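Long-range contacts in putative fimbrium subunit Fim1C (Bacteroides uniformis, PDB 4K4K), which is a putative component of the tip of fimbriae, the filamentous surface appendages that mediate cell adhesion and biofilm formation: residues 42-47 / 82-87; 169-174 / 186-191; 248-253 / 265-270. All blocks are in the same frame, centred on the assembly; numbering follows the deposited sequence.

How the interactions relate
The three contacts follow one another along the chain, each closing before the next opens, and all belong to the fimbrillin-like fold of a chain without helices. Interactions 1 and 3 lie on opposite sides of the chain's centre, their own centres about 36 Å apart; both are antiparallel strand pairs, the first joining strands distant in sequence, the second the arms of a hairpin. Interaction 2, about 33 Å from interaction 1 between centres, is a loop lying against an irregular part of strand 164-177, bridged by one glutamine, two waters and a backbone bond. It comes within about 9 Å of interaction 3 (nearest atoms). Strand 132-150 joins the ends, touching Phe86 and pairing with strand 247-256.

Interaction 1: 42-47 / 82-87; sequences MLNGDA and SQRDFV
Arg84 runs across the end of strand 42-44, its side chain meeting Met42, Leu43 and Asn44 in turn. Arg84 CB packs on CG of Met42, a selenomethionine, at 3.5 Å. CG comes near the selenium, and the bend that follows (chi2 -66°) brings Arg84 CD to 3.3 Å from Leu43 O. At the tip the guanidinium lies flat against the amide of Asn44: the planes are 6° apart, and ND2 of Asn44 sits 3.6 Å from CZ of Arg84, over the centre of one face. Arg84 NH1 donates to Gln83 O at 2.8 Å, while NE forms a salt bridge with Asp49. An alanine in place of Arg84 would probably leave the Asp49 carboxylate without its ionic mate and the Asn44 amide without its stacking surface. Met42 suits the buried side of the pair: its flexible chain lies alongside Phe86 in a Met-aromatic contact, SE approaching the ring obliquely, 4.7 Å from the Phe86 centroid. Leu43, on the other face with Asp85, reaches Val87 through CD1. Two waters link Asp85 OD2 to the backbone of Gly45, whose positive phi suits glycine in the type II' turn 44-47, while Asp85 OD1 accepts from Gly125 N. Leu43 N to Asp85 O (2.8 Å) and Asp85 N to Leu43 O (2.9 Å) make the hydrogen-bonded pair of an antiparallel sheet, here joining strands 37-44 and 84-90.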
loop_
_atom_site.group_PDB
_atom_site.type_symbol
_atom_site.label_atom_id
_atom_site.label_comp_id
_atom_site.label_asym_id
_atom_site.label_seq_id
_atom_site.Cartn_x
_atom_site.Cartn_y
_atom_site.Cartn_z
HETATM N N MSE A 42 -15.294 -13.176 -8.338
HETATM C CA MSE A 42 -16.754 -13.079 -8.374
HETATM C C MSE A 42 -17.253 -14.112 -7.369
HETATM O O MSE A 42 -16.881 -15.281 -7.467
HETATM C CB MSE A 42 -17.324 -13.332 -9.779
HETATM C CG MSE A 42 -18.841 -13.343 -9.777
HETATM SE SE MSE A 42 -19.544 -13.345 -11.622
HETATM C CE MSE A 42 -19.126 -15.090 -12.062
ATOM N N LEU A 43 -18.068 -13.686 -6.413
ATOM C CA LEU A 43 -18.514 -14.526 -5.301
ATOM C C LEU A 43 -19.996 -14.782 -5.307
ATOM O O LEU A 43 -20.784 -13.875 -5.576
ATOM C CB LEU A 43 -18.154 -13.892 -3.944
ATOM C CG LEU A 43 -16.685 -13.479 -3.741
ATOM C CD1 LEU A 43 -16.519 -12.710 -2.421
ATOM C CD2 LEU A 43 -15.755 -14.737 -3.766
ATOM N N ASN A 44 -20.368 -15.994 -4.901
ATOM C CA ASN A 44 -21.751 -16.382 -4.649
ATOM C C ASN A 44 -21.746 -16.687 -3.161
ATOM O O ASN A 44 -21.341 -17.776 -2.764
ATOM C CB ASN A 44 -22.173 -17.558 -5.507
ATOM C CG ASN A 44 -23.673 -17.780 -5.459
ATOM O OD1 ASN A 44 -24.419 -16.984 -4.883
ATOM N ND2 ASN A 44 -24.152 -18.818 -6.114
ATOM N N GLY A 45 -22.079 -15.688 -2.342
ATOM C CA GLY A 45 -21.926 -15.771 -0.898
ATOM C C GLY A 45 -20.425 -15.857 -0.644
ATOM O O GLY A 45 -19.662 -15.016 -1.123
ATOM N N ASP A 46 -19.966 -16.913 0.041
ATOM C CA ASP A 46 -18.519 -17.058 0.295
ATOM C C ASP A 46 -17.815 -17.845 -0.793
ATOM O O ASP A 46 -16.575 -17.902 -0.804
ATOM C CB ASP A 46 -18.288 -17.776 1.629
ATOM C CG ASP A 46 -18.865 -17.040 2.789
ATOM O OD1 ASP A 46 -18.332 -15.968 3.121
ATOM O OD2 ASP A 46 -19.916 -17.481 3.307
ATOM N N ALA A 47 -18.581 -18.480 -1.670
ATOM C CA ALA A 47 -17.987 -19.362 -2.666
ATOM C C ALA A 47 -17.491 -18.604 -3.872
ATOM O O ALA A 47 -18.153 -17.676 -4.346
ATOM C CB ALA A 47 -18.980 -20.432 -3.094
ATOM N N SER A 82 -28.950 -13.917 -12.091
ATOM C CA SER A 82 -28.832 -13.926 -10.631
ATOM C C SER A 82 -27.644 -13.015 -10.233
ATOM O O SER A 82 -26.747 -12.747 -11.060
ATOM C CB SER A 82 -28.691 -15.333 -10.074
ATOM O OG SER A 82 -27.470 -15.888 -10.524
ATOM N N GLN A 83 -27.648 -12.549 -8.975
ATOM C CA GLN A 83 -26.628 -11.603 -8.542
ATOM C C GLN A 83 -25.384 -12.282 -7.938
ATOM O O GLN A 83 -25.422 -13.424 -7.449
ATOM C CB GLN A 83 -27.211 -10.568 -7.553
ATOM C CG GLN A 83 -28.321 -9.667 -8.151
ATOM C CD GLN A 83 -29.653 -10.379 -8.279
ATOM O OE1 GLN A 83 -30.088 -11.083 -7.361
ATOM N NE2 GLN A 83 -30.321 -10.241 -9.432
ATOM N N ARG A 84 -24.279 -11.544 -7.965
ATOM C CA ARG A 84 -22.989 -11.958 -7.443
ATOM C C ARG A 84 -22.325 -10.771 -6.790
ATOM O O ARG A 84 -22.675 -9.615 -7.096
ATOM C CB ARG A 84 -22.073 -12.531 -8.560
ATOM C CG ARG A 84 -22.534 -13.849 -9.193
ATOM C CD ARG A 84 -22.515 -15.024 -8.201
ATOM N NE ARG A 84 -22.872 -16.277 -8.874
ATOM C CZ ARG A 84 -24.117 -16.691 -9.058
ATOM N NH1 ARG A 84 -25.138 -15.948 -8.646
ATOM N NH2 ARG A 84 -24.357 -17.810 -9.725
ATOM N N ASP A 85 -21.340 -11.040 -5.918
ATOM C CA ASP A 85 -20.553 -9.986 -5.277
ATOM C C ASP A 85 -19.159 -10.007 -5.833
ATOM O O ASP A 85 -18.744 -11.016 -6.405
ATOM C CB ASP A 85 -20.519 -10.191 -3.758
ATOM C CG ASP A 85 -21.896 -10.399 -3.164
ATOM O OD1 ASP A 85 -22.864 -9.775 -3.664
ATOM O OD2 ASP A 85 -22.006 -11.180 -2.204
ATOM N N PHE A 86 -18.427 -8.901 -5.683
ATOM C CA PHE A 86 -17.097 -8.782 -6.260
ATOM C C PHE A 86 -16.147 -8.225 -5.263
ATOM O O PHE A 86 -16.493 -7.274 -4.556
ATOM C CB PHE A 86 -17.136 -7.847 -7.521
ATOM C CG PHE A 86 -17.872 -8.493 -8.673
ATOM C CD1 PHE A 86 -19.263 -8.432 -8.756
ATOM C CD2 PHE A 86 -17.182 -9.237 -9.626
ATOM C CE1 PHE A 86 -19.951 -9.083 -9.785
ATOM C CE2 PHE A 86 -17.864 -9.896 -10.651
ATOM C CZ PHE A 86 -19.242 -9.813 -10.734
ATOM N N VAL A 87 -14.936 -8.769 -5.244
ATOM C CA VAL A 87 -13.841 -8.262 -4.419
ATOM C C VAL A 87 -12.592 -8.233 -5.293
ATOM O O VAL A 87 -12.523 -8.958 -6.288
ATOM C CB VAL A 87 -13.597 -9.060 -3.099
ATOM C CG1 VAL A 87 -14.801 -8.982 -2.172
ATOM C CG2 VAL A 87 -13.213 -10.521 -3.386
HETATM O O HOH W 1 -24.905 -14.052 -4.796
HETATM O O HOH W 2 -19.946 -12.279 -1.014
HETATM O O HOH W 3 -23.505 -13.350 -2.832
#

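Interaction 2: 169-174 / 186-191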
loop_
_atom_site.group_PDB
_atom_site.type_symbol
_atom_site.label_atom_id
_atom_site.label_comp_id
_atom_site.label_asym_id
_atom_site.label_seq_id
_atom_site.Cartn_x
_atom_site.Cartn_y
_atom_site.Cartn_z
ATOM N N ASN A 169 13.141 -1.565 14.841
ATOM C CA ASN A 169 12.279 -2.554 15.481
ATOM C C ASN A 169 10.947 -2.715 14.743
ATOM O O ASN A 169 9.848 -2.538 15.287
ATOM C CB ASN A 169 12.097 -2.222 16.950
ATOM C CG ASN A 169 13.451 -2.153 17.649
ATOM O OD1 ASN A 169 14.303 -3.049 17.525
ATOM N ND2 ASN A 169 13.739 -1.024 18.263
ATOM N N GLN A 170 11.079 -3.059 13.480
ATOM C CA GLN A 170 9.919 -3.284 12.632
ATOM C C GLN A 170 9.598 -4.740 12.479
ATOM O O GLN A 170 10.503 -5.548 12.242
ATOM C CB GLN A 170 10.158 -2.718 11.218
ATOM C CG GLN A 170 10.365 -1.213 11.163
ATOM C CD GLN A 170 9.165 -0.453 11.648
ATOM O OE1 GLN A 170 9.194 0.189 12.708
ATOM N NE2 GLN A 170 8.061 -0.552 10.923
ATOM N N GLN A 171 8.305 -5.060 12.510
ATOM C CA GLN A 171 7.802 -6.366 12.099
ATOM C C GLN A 171 7.770 -6.270 10.577
ATOM O O GLN A 171 7.475 -5.183 10.054
ATOM C CB GLN A 171 6.416 -6.667 12.701
ATOM C CG GLN A 171 6.456 -6.971 14.201
ATOM C CD GLN A 171 7.229 -8.224 14.561
ATOM O OE1 GLN A 171 7.351 -9.173 13.774
ATOM N NE2 GLN A 171 7.786 -8.251 15.758
ATOM N N THR A 172 8.116 -7.340 9.851
ATOM C CA THR A 172 8.179 -7.224 8.393
ATOM C C THR A 172 7.243 -8.191 7.652
ATOM O O THR A 172 7.063 -8.030 6.436
ATOM C CB THR A 172 9.623 -7.442 7.904
ATOM O OG1 THR A 172 10.056 -8.751 8.305
ATOM C CG2 THR A 172 10.595 -6.349 8.394
ATOM N N ALA A 173 6.611 -9.142 8.365
ATOM C CA ALA A 173 5.703 -10.117 7.739
ATOM C C ALA A 173 4.243 -9.964 8.189
ATOM O O ALA A 173 3.965 -9.806 9.374
ATOM C CB ALA A 173 6.177 -11.535 8.056
ATOM N N ALA A 174 3.322 -10.051 7.241
ATOM C CA ALA A 174 1.893 -9.998 7.537
ATOM C C ALA A 174 1.123 -10.829 6.510
ATOM O O ALA A 174 1.687 -11.234 5.508
ATOM C CB ALA A 174 1.389 -8.544 7.563
ATOM N N VAL A 186 -0.513 -8.977 11.312
ATOM C CA VAL A 186 0.933 -9.084 11.454
ATOM C C VAL A 186 1.278 -10.470 12.028
ATOM O O VAL A 186 0.645 -10.916 12.998
ATOM C CB VAL A 186 1.521 -7.940 12.325
ATOM C CG1 VAL A 186 3.028 -8.094 12.496
ATOM C CG2 VAL A 186 1.179 -6.581 11.721
ATOM N N THR A 187 2.231 -11.165 11.404
ATOM C CA THR A 187 2.682 -12.475 11.914
ATOM C C THR A 187 4.036 -12.210 12.549
ATOM O O THR A 187 5.018 -11.965 11.844
ATOM C CB THR A 187 2.687 -13.536 10.827
ATOM O OG1 THR A 187 3.514 -13.075 9.765
ATOM C CG2 THR A 187 1.274 -13.846 10.322
ATOM N N THR A 188 4.060 -12.130 13.866
ATOM C CA THR A 188 5.263 -11.719 14.610
ATOM C C THR A 188 6.470 -12.606 14.319
ATOM O O THR A 188 6.352 -13.809 14.091
ATOM C CB THR A 188 4.979 -11.614 16.090
ATOM O OG1 THR A 188 4.601 -12.899 16.602
ATOM C CG2 THR A 188 3.928 -10.529 16.407
ATOM N N GLY A 189 7.608 -11.946 14.224
ATOM C CA GLY A 189 8.892 -12.554 13.954
ATOM C C GLY A 189 9.958 -11.700 14.600
ATOM O O GLY A 189 9.673 -10.925 15.528
ATOM N N THR A 190 11.177 -11.818 14.115
ATOM C CA THR A 190 12.252 -11.017 14.691
ATOM C C THR A 190 12.151 -9.595 14.106
ATOM O O THR A 190 11.892 -9.441 12.910
ATOM C CB THR A 190 13.627 -11.696 14.534
ATOM O OG1 THR A 190 14.638 -10.801 15.007
ATOM C CG2 THR A 190 13.927 -12.148 13.102
ATOM N N THR A 191 12.271 -8.573 14.981
ATOM C CA THR A 191 12.212 -7.152 14.626
ATOM C C THR A 191 13.423 -6.827 13.751
ATOM O O THR A 191 14.496 -7.406 13.958
ATOM C CB THR A 191 12.115 -6.266 15.868
ATOM O OG1 THR A 191 13.194 -6.563 16.753
ATOM C CG2 THR A 191 10.776 -6.425 16.599
HETATM O O HOH W 4 6.714 -9.975 11.207
HETATM O O HOH W 5 9.645 -9.431 11.158
#
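Ala174 and Val186 form an antiparallel non-hydrogen-bonded pair, CA atoms 4.1 Å apart, beyond which the backbones separate around Gln171 and its waters before Asn169 and Thr191 draw close again. The arrangement is a short beta bridge opening into a loop, which connects strands 185-186 and 192-199 at the surface of the fimbrillin-like fold. Gln171 suits this place because its chain is long and its amide can both give and accept. Gln171 CB rests on Val186 CG1 at 3.7 Å; the chain then bends at chi2 (-64°), and the amide grips Gly189 by both backbone groups. Gly189 N donates to Gln171 OE1 at 2.8 Å, and Gln171 NE2 gives a longer bond of 3.3 Å to Gly189 O, from above its carbonyl plane. NE2 also touches CG2 of Thr191, whose CB packs on Asn169 CA. The Asn169 amide turns to Gly215 O. At the paired end, Thr187 N donates to Ala173 O at 3.0 Å. Two waters bridge the separated backbones: one accepts from Thr172 N, the other from Ala173 N at 3.0 Å, and this second water lies 2.8 Å from Gln171 OE1 and 2.7 Å from Thr187 O, among more acceptors than its protons can serve.

Interaction 3: 248-253 / 265-270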
loop_
_atom_site.group_PDB
_atom_site.type_symbol
_atom_site.label_atom_id
_atom_site.label_comp_id
_atom_site.label_asym_id
_atom_site.label_seq_id
_atom_site.Cartn_x
_atom_site.Cartn_y
_atom_site.Cartn_z
ATOM N N LYS A 248 -1.181 7.767 6.049
ATOM C CA LYS A 248 0.100 8.325 5.624
ATOM C C LYS A 248 0.581 9.230 6.751
ATOM O O LYS A 248 -0.159 10.110 7.180
ATOM C CB LYS A 248 -0.031 9.091 4.295
ATOM C CG LYS A 248 1.303 9.709 3.820
ATOM C CD LYS A 248 1.153 10.641 2.607
ATOM C CE LYS A 248 0.909 9.886 1.323
ATOM N NZ LYS A 248 0.739 10.788 0.156
ATOM N N TYR A 249 1.781 8.959 7.281
ATOM C CA TYR A 249 2.415 9.753 8.347
ATOM C C TYR A 249 3.442 10.620 7.689
ATOM O O TYR A 249 4.341 10.114 7.005
ATOM C CB TYR A 249 3.031 8.853 9.451
ATOM C CG TYR A 249 1.949 8.115 10.222
ATOM C CD1 TYR A 249 1.394 6.934 9.728
ATOM C CD2 TYR A 249 1.418 8.642 11.400
ATOM C CE1 TYR A 249 0.350 6.288 10.396
ATOM C CE2 TYR A 249 0.390 7.991 12.089
ATOM C CZ TYR A 249 -0.150 6.817 11.576
ATOM O OH TYR A 249 -1.182 6.160 12.218
ATOM N N LEU A 250 3.256 11.936 7.805
ATOM C CA LEU A 250 4.142 12.906 7.193
ATOM C C LEU A 250 4.992 13.529 8.264
ATOM O O LEU A 250 4.464 14.088 9.223
ATOM C CB LEU A 250 3.348 13.980 6.417
ATOM C CG LEU A 250 2.492 13.440 5.274
ATOM C CD1 LEU A 250 1.057 13.289 5.705
ATOM C CD2 LEU A 250 2.601 14.332 4.059
ATOM N N TYR A 251 6.315 13.386 8.132
ATOM C CA TYR A 251 7.228 13.980 9.104
ATOM C C TYR A 251 8.098 15.013 8.443
ATOM O O TYR A 251 8.671 14.746 7.383
ATOM C CB TYR A 251 8.131 12.918 9.771
ATOM C CG TYR A 251 7.390 11.825 10.510
ATOM C CD1 TYR A 251 6.879 12.043 11.788
ATOM C CD2 TYR A 251 7.267 10.547 9.968
ATOM C CE1 TYR A 251 6.223 11.032 12.488
ATOM C CE2 TYR A 251 6.597 9.532 10.652
ATOM C CZ TYR A 251 6.090 9.777 11.915
ATOM O OH TYR A 251 5.445 8.779 12.600
ATOM N N THR A 252 8.232 16.189 9.081
ATOM C CA THR A 252 9.181 17.213 8.644
ATOM C C THR A 252 10.281 17.214 9.689
ATOM O O THR A 252 10.027 17.498 10.866
ATOM C CB THR A 252 8.545 18.580 8.402
ATOM O OG1 THR A 252 7.548 18.457 7.386
ATOM C CG2 THR A 252 9.587 19.626 7.963
ATOM N N ILE A 253 11.494 16.857 9.262
ATOM C CA ILE A 253 12.647 16.748 10.142
ATOM C C ILE A 253 13.542 17.954 9.970
ATOM O O ILE A 253 14.038 18.185 8.869
ATOM C CB ILE A 253 13.439 15.434 9.830
ATOM C CG1 ILE A 253 12.524 14.210 9.522
ATOM C CG2 ILE A 253 14.553 15.154 10.852
ATOM C CD1 ILE A 253 11.796 13.609 10.630
ATOM N N LYS A 265 2.246 14.932 10.888
ATOM C CA LYS A 265 0.865 15.004 10.406
ATOM C C LYS A 265 0.459 13.617 10.009
ATOM O O LYS A 265 1.302 12.865 9.511
ATOM C CB LYS A 265 0.736 15.949 9.191
ATOM C CG LYS A 265 0.816 17.439 9.510
ATOM C CD LYS A 265 1.026 18.292 8.252
ATOM C CE LYS A 265 -0.247 18.610 7.494
ATOM N NZ LYS A 265 0.024 19.396 6.260
ATOM N N VAL A 266 -0.820 13.272 10.206
ATOM C CA VAL A 266 -1.341 11.983 9.746
ATOM C C VAL A 266 -2.506 12.316 8.833
ATOM O O VAL A 266 -3.274 13.248 9.119
ATOM C CB VAL A 266 -1.694 10.961 10.871
ATOM C CG1 VAL A 266 -2.815 11.459 11.787
ATOM C CG2 VAL A 266 -2.042 9.590 10.286
ATOM N N GLU A 267 -2.616 11.585 7.716
ATOM C CA GLU A 267 -3.645 11.790 6.703
ATOM C C GLU A 267 -4.156 10.450 6.224
ATOM O O GLU A 267 -3.406 9.469 6.294
ATOM C CB GLU A 267 -3.049 12.562 5.503
ATOM C CG GLU A 267 -2.670 14.017 5.759
ATOM C CD GLU A 267 -1.985 14.746 4.616
ATOM O OE1 GLU A 267 -1.854 14.161 3.516
ATOM O OE2 GLU A 267 -1.538 15.896 4.837
ATOM N N ASP A 268 -5.391 10.388 5.712
ATOM C CA ASP A 268 -5.829 9.125 5.134
ATOM C C ASP A 268 -4.957 8.947 3.882
ATOM O O ASP A 268 -4.658 9.928 3.197
ATOM C CB ASP A 268 -7.347 9.144 4.825
ATOM C CG ASP A 268 -8.262 9.423 6.029
ATOM O OD1 ASP A 268 -8.346 8.559 6.934
ATOM O OD2 ASP A 268 -8.950 10.473 6.023
ATOM N N TRP A 269 -4.443 7.739 3.637
ATOM C CA TRP A 269 -3.538 7.548 2.507
ATOM C C TRP A 269 -4.350 7.427 1.188
ATOM O O TRP A 269 -5.096 6.468 0.977
ATOM C CB TRP A 269 -2.634 6.347 2.788
ATOM C CG TRP A 269 -1.596 5.993 1.766
ATOM C CD1 TRP A 269 -1.216 6.711 0.668
ATOM C CD2 TRP A 269 -0.778 4.825 1.787
ATOM N NE1 TRP A 269 -0.235 6.039 -0.021
ATOM C CE2 TRP A 269 0.061 4.878 0.651
ATOM C CE3 TRP A 269 -0.681 3.721 2.654
ATOM C CZ2 TRP A 269 0.969 3.863 0.345
ATOM C CZ3 TRP A 269 0.229 2.718 2.348
ATOM C CH2 TRP A 269 1.046 2.801 1.216
ATOM N N THR A 270 -4.218 8.461 0.334
ATOM C CA THR A 270 -4.907 8.646 -0.957
ATOM C C THR A 270 -3.977 9.379 -1.930
ATOM O O THR A 270 -4.270 9.490 -3.121
ATOM C CB THR A 270 -6.232 9.428 -0.780
ATOM O OG1 THR A 270 -5.987 10.617 -0.032
ATOM C CG2 THR A 270 -7.338 8.608 -0.125
HETATM O O HOH W 6 -2.378 10.806 1.032
#
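Tyr249 and Val266 make the close-packed side of this contact. Their side chains leave the strands together and lie side by side, and CG2 of Val266, anti to its own backbone N, settles over one face of the phenol ring, toward the rim. Val266 CG2 lies 3.7 Å from the centroid of the Tyr249 ring, 22° off the normal, in a CH-pi contact. A branched valine suits this place, since one methyl can cover the ring while its CB stays close to CD2 and CE2. The Tyr249 hydroxyl is hydrogen-bonded to Val244 N, and Phe243 meets the ring. The other face is looser and more polar. There the side chains of Leu250 and Glu267, in the conformer modelled here, cross at about a right angle, Leu250 CD1 3.5 Å from Glu267 CD. A long lysine suits the place of Lys248: its CE lies 3.9 Å from CD1 of Trp269, whose indole stacks on His139, and NZ has a weak bond to a water. Between the faces, Lys248 N to Glu267 O and Leu250 N to Lys265 O, each 2.8 Å, are nearly straight; the return bonds from Glu267 N and Lys265 N are more bent. Two such doubly bonded pairs flanking a non-hydrogen-bonded one are the regular pattern of an antiparallel beta hairpin, here strands 247-256 and 259-268.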